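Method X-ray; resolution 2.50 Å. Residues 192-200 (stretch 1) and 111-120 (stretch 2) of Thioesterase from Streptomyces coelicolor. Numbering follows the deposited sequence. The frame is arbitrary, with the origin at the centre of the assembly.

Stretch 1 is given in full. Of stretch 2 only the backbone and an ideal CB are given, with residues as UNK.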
# COMPACT_ATOMS: atom_id res chain seq x y z
N ASP D 192 -33.78 2.92 7.68
CA ASP D 192 -34.31 1.87 6.81
C ASP D 192 -34.21 2.39 5.38
O ASP D 192 -34.54 3.54 5.10
CB ASP D 192 -35.75 1.47 7.17
CG ASP D 192 -36.01 -0.02 6.95
OD1 ASP D 192 -35.39 -0.84 7.65
OD2 ASP D 192 -36.84 -0.37 6.08
N TRP D 193 -33.73 1.53 4.49
CA TRP D 193 -33.33 1.96 3.16
C TRP D 193 -34.51 2.32 2.25
O TRP D 193 -35.19 1.44 1.73
CB TRP D 193 -32.44 0.90 2.51
CG TRP D 193 -32.00 1.23 1.13
CD1 TRP D 193 -31.11 2.20 0.76
CD2 TRP D 193 -32.44 0.60 -0.08
NE1 TRP D 193 -30.97 2.21 -0.61
CE2 TRP D 193 -31.78 1.24 -1.15
CE3 TRP D 193 -33.34 -0.44 -0.35
CZ2 TRP D 193 -31.98 0.87 -2.48
CZ3 TRP D 193 -33.53 -0.81 -1.68
CH2 TRP D 193 -32.85 -0.16 -2.73
N HIS D 194 -34.75 3.63 2.11
CA HIS D 194 -35.60 4.21 1.07
C HIS D 194 -35.11 3.73 -0.29
O HIS D 194 -34.02 4.12 -0.72
CB HIS D 194 -35.51 5.75 1.07
CG HIS D 194 -36.39 6.43 2.08
ND1 HIS D 194 -35.93 6.83 3.32
CD2 HIS D 194 -37.69 6.80 2.02
CE1 HIS D 194 -36.92 7.41 3.98
NE2 HIS D 194 -38.00 7.40 3.22
N PRO D 195 -35.90 2.89 -0.99
CA PRO D 195 -35.45 2.46 -2.32
C PRO D 195 -35.14 3.63 -3.25
O PRO D 195 -35.85 4.65 -3.26
CB PRO D 195 -36.63 1.63 -2.84
CG PRO D 195 -37.25 1.08 -1.60
CD PRO D 195 -37.15 2.21 -0.60
N ARG D 196 -34.06 3.48 -4.00
CA ARG D 196 -33.55 4.51 -4.87
C ARG D 196 -32.67 3.84 -5.93
O ARG D 196 -32.34 2.65 -5.79
CB ARG D 196 -32.77 5.55 -4.04
CG ARG D 196 -31.34 5.15 -3.70
CD ARG D 196 -30.82 5.95 -2.52
NE ARG D 196 -31.33 5.42 -1.26
CZ ARG D 196 -31.29 6.05 -0.10
NH1 ARG D 196 -30.76 7.27 -0.00
NH2 ARG D 196 -31.79 5.46 0.99
N PRO D 197 -32.27 4.59 -6.98
CA PRO D 197 -31.51 3.97 -8.05
C PRO D 197 -30.07 3.67 -7.63
O PRO D 197 -29.65 4.07 -6.54
CB PRO D 197 -31.55 5.03 -9.16
CG PRO D 197 -31.82 6.33 -8.48
CD PRO D 197 -32.28 6.06 -7.08
N PRO D 198 -29.32 2.95 -8.49
CA PRO D 198 -27.91 2.66 -8.21
C PRO D 198 -26.98 3.81 -8.59
O PRO D 198 -27.32 4.64 -9.42
CB PRO D 198 -27.62 1.42 -9.06
CG PRO D 198 -28.54 1.55 -10.23
CD PRO D 198 -29.77 2.28 -9.73
N LEU D 199 -25.80 3.83 -7.98
CA LEU D 199 -24.78 4.85 -8.25
C LEU D 199 -23.92 4.49 -9.47
O LEU D 199 -23.68 3.31 -9.75
CB LEU D 199 -23.88 5.00 -7.02
CG LEU D 199 -24.49 5.78 -5.85
CD1 LEU D 199 -23.77 5.46 -4.55
CD2 LEU D 199 -24.47 7.29 -6.13
N ASP D 200 -23.47 5.51 -10.20
CA ASP D 200 -22.66 5.28 -11.40
C ASP D 200 -21.16 5.14 -11.12
O ASP D 200 -20.41 4.64 -11.96
CB ASP D 200 -22.90 6.38 -12.44
CG ASP D 200 -24.32 6.38 -12.99
OD1 ASP D 200 -24.96 5.30 -13.04
OD2 ASP D 200 -24.80 7.48 -13.38
N UNK D 111 -21.09 7.11 4.29
CA UNK D 111 -20.43 7.42 3.01
C UNK D 111 -21.41 7.34 1.83
O UNK D 111 -21.53 8.28 1.03
CB UNK D 111 -19.26 6.46 2.78
N UNK D 112 -22.10 6.21 1.74
CA UNK D 112 -23.10 5.95 0.71
C UNK D 112 -24.17 7.05 0.69
O UNK D 112 -24.45 7.64 -0.36
CB UNK D 112 -23.75 4.58 0.94
N UNK D 113 -24.75 7.33 1.85
CA UNK D 113 -25.77 8.36 1.97
C UNK D 113 -25.31 9.75 1.53
O UNK D 113 -26.04 10.43 0.83
CB UNK D 113 -26.25 8.42 3.42
N UNK D 114 -24.12 10.17 1.93
CA UNK D 114 -23.57 11.43 1.44
C UNK D 114 -23.34 11.40 -0.09
O UNK D 114 -23.47 12.43 -0.77
CB UNK D 114 -22.26 11.74 2.16
N UNK D 115 -23.00 10.22 -0.62
CA UNK D 115 -22.81 10.05 -2.06
C UNK D 115 -24.10 10.37 -2.79
O UNK D 115 -24.14 11.24 -3.68
CB UNK D 115 -22.35 8.63 -2.39
N UNK D 116 -25.17 9.69 -2.40
CA UNK D 116 -26.50 9.96 -2.92
C UNK D 116 -26.87 11.44 -2.82
O UNK D 116 -27.28 12.05 -3.80
CB UNK D 116 -27.53 9.11 -2.17
N UNK D 117 -26.71 12.02 -1.64
CA UNK D 117 -27.11 13.41 -1.41
C UNK D 117 -26.38 14.40 -2.32
O UNK D 117 -26.96 15.39 -2.73
CB UNK D 117 -26.86 13.78 0.05
N UNK D 118 -25.12 14.13 -2.64
CA UNK D 118 -24.38 15.00 -3.56
C UNK D 118 -24.84 14.80 -5.02
O UNK D 118 -24.70 15.71 -5.85
CB UNK D 118 -22.88 14.73 -3.44
N UNK D 119 -25.39 13.63 -5.33
CA UNK D 119 -26.00 13.37 -6.65
C UNK D 119 -27.26 14.19 -6.82
O UNK D 119 -27.40 14.93 -7.80
CB UNK D 119 -26.32 11.88 -6.82
N UNK D 120 -28.18 14.07 -5.86
CA UNK D 120 -29.44 14.84 -5.89
C UNK D 120 -29.20 16.34 -6.06
O UNK D 120 -29.94 17.01 -6.78
CB UNK D 120 -30.24 14.60 -4.61

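Stretch 2 is helical throughout, with phi between -51° and -74° and psi between -25° and -56°, so any good helix former suits the backbone. Stretch 1 passes beside it as an extended, proline-rich segment, and the positions facing it recur every three or four residues.

Position 111 has nothing of stretch 1 within reach, so stretch 1 sets no preference; it is alanine, A111.

At position 112 CA-to-CB points sideways, and nothing lies within 5.5 Å of the ideal CB. A long side chain could nevertheless reach the space between L199 and W193, whose indole NE1 offers a donor. A long polar chain could accept from it, but an aromatic ring with a polar tip would also cover the leucine. The residue is Y112, with chi1 t. Y112 OH accepts a hydrogen bond from W193 NE1 at 3.0 Å, the two rings meeting edge to edge, while Y112 CD1 lies 3.7 Å from L199 CD1.

Position 113 points away, yet the R196 guanidinium makes an acid attractive if the chain can bend back. Glutamate or aspartate would match the charge, and the longer one has more reach. E113 does bend, with chi1 and chi2 both m, and E113 OE2 forms a salt bridge with R196 NH2 at 3.3 Å.

Position 115 points toward stretch 1, its ideal CB already 4.1 Å from L199 CD1, so a small apolar residue fits well. In A115 the methyl itself makes the contact.

Position 116 also points toward stretch 1, its ideal CB 4.3 Å from R196 NH1 and 5.3 Å from L199 CD2. A small side chain such as alanine, serine or cysteine would suit. C116, with chi1 m, places C116 SG 3.8 Å from R196 CD, against the aliphatic part of the arginine.

Positions 114, 117 and 118 make no contact; they are V114, V117 and L118.

Position 119 points toward stretch 1 where the carbonyls of P197 and P198 are available. Prolines lack an amide hydrogen but keep their carbonyl oxygens, so a long donor is favoured: lysine or arginine could serve; arginine offers two separate nitrogens, one for each oxygen. R119 runs out with chi1 and chi2 t and turns at chi3 (p). R119 NH1 donates to P198 O at 2.8 Å, and R119 NH2 makes a weak hydrogen bond to P197 O at 3.4 Å. Both oxygens lie near the guanidinium plane, leaving one face for L199, whose CD2 is 4.1 Å from R119 CZ.

Position 120 points sideways, and stretch 1 asks little of it; it is R120, which makes no contact here.

Stretch 2, residues 111-120: AYEVACVLRR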
# COMPACT_ATOMS: atom_id res chain seq x y z
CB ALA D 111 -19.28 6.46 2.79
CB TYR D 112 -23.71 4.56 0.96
CG TYR D 112 -24.96 4.23 0.18
CD1 TYR D 112 -25.00 4.33 -1.21
CD2 TYR D 112 -26.11 3.78 0.84
CE1 TYR D 112 -26.16 4.01 -1.92
CE2 TYR D 112 -27.26 3.46 0.14
CZ TYR D 112 -27.28 3.57 -1.24
OH TYR D 112 -28.43 3.26 -1.92
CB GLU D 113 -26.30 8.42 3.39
CG GLU D 113 -27.18 7.23 3.73
CD GLU D 113 -28.55 7.31 3.10
OE1 GLU D 113 -29.15 8.42 3.07
OE2 GLU D 113 -29.05 6.26 2.65
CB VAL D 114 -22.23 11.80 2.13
CG1 VAL D 114 -21.49 12.90 1.36
CG2 VAL D 114 -22.47 12.21 3.59
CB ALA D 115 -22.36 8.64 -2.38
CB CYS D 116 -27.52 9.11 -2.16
SG CYS D 116 -27.24 7.32 -2.33
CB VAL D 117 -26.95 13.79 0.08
CG1 VAL D 117 -27.12 15.29 0.29
CG2 VAL D 117 -27.94 12.99 0.93
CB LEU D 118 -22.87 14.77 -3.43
CG LEU D 118 -22.25 15.25 -2.11
CD1 LEU D 118 -20.90 14.57 -1.88
CD2 LEU D 118 -22.10 16.76 -2.07
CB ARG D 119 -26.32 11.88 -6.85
CG ARG D 119 -27.04 11.56 -8.17
CD ARG D 119 -27.05 10.07 -8.47
NE ARG D 119 -27.89 9.31 -7.54
CZ ARG D 119 -28.19 8.02 -7.67
NH1 ARG D 119 -27.75 7.30 -8.70
NH2 ARG D 119 -28.97 7.43 -6.76
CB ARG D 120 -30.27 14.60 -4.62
CG ARG D 120 -30.62 13.13 -4.34
CD ARG D 120 -31.93 12.98 -3.53
NE ARG D 120 -32.05 13.97 -2.45
CZ ARG D 120 -31.66 13.80 -1.19
NH1 ARG D 120 -31.82 14.78 -0.30
NH2 ARG D 120 -31.11 12.65 -0.79
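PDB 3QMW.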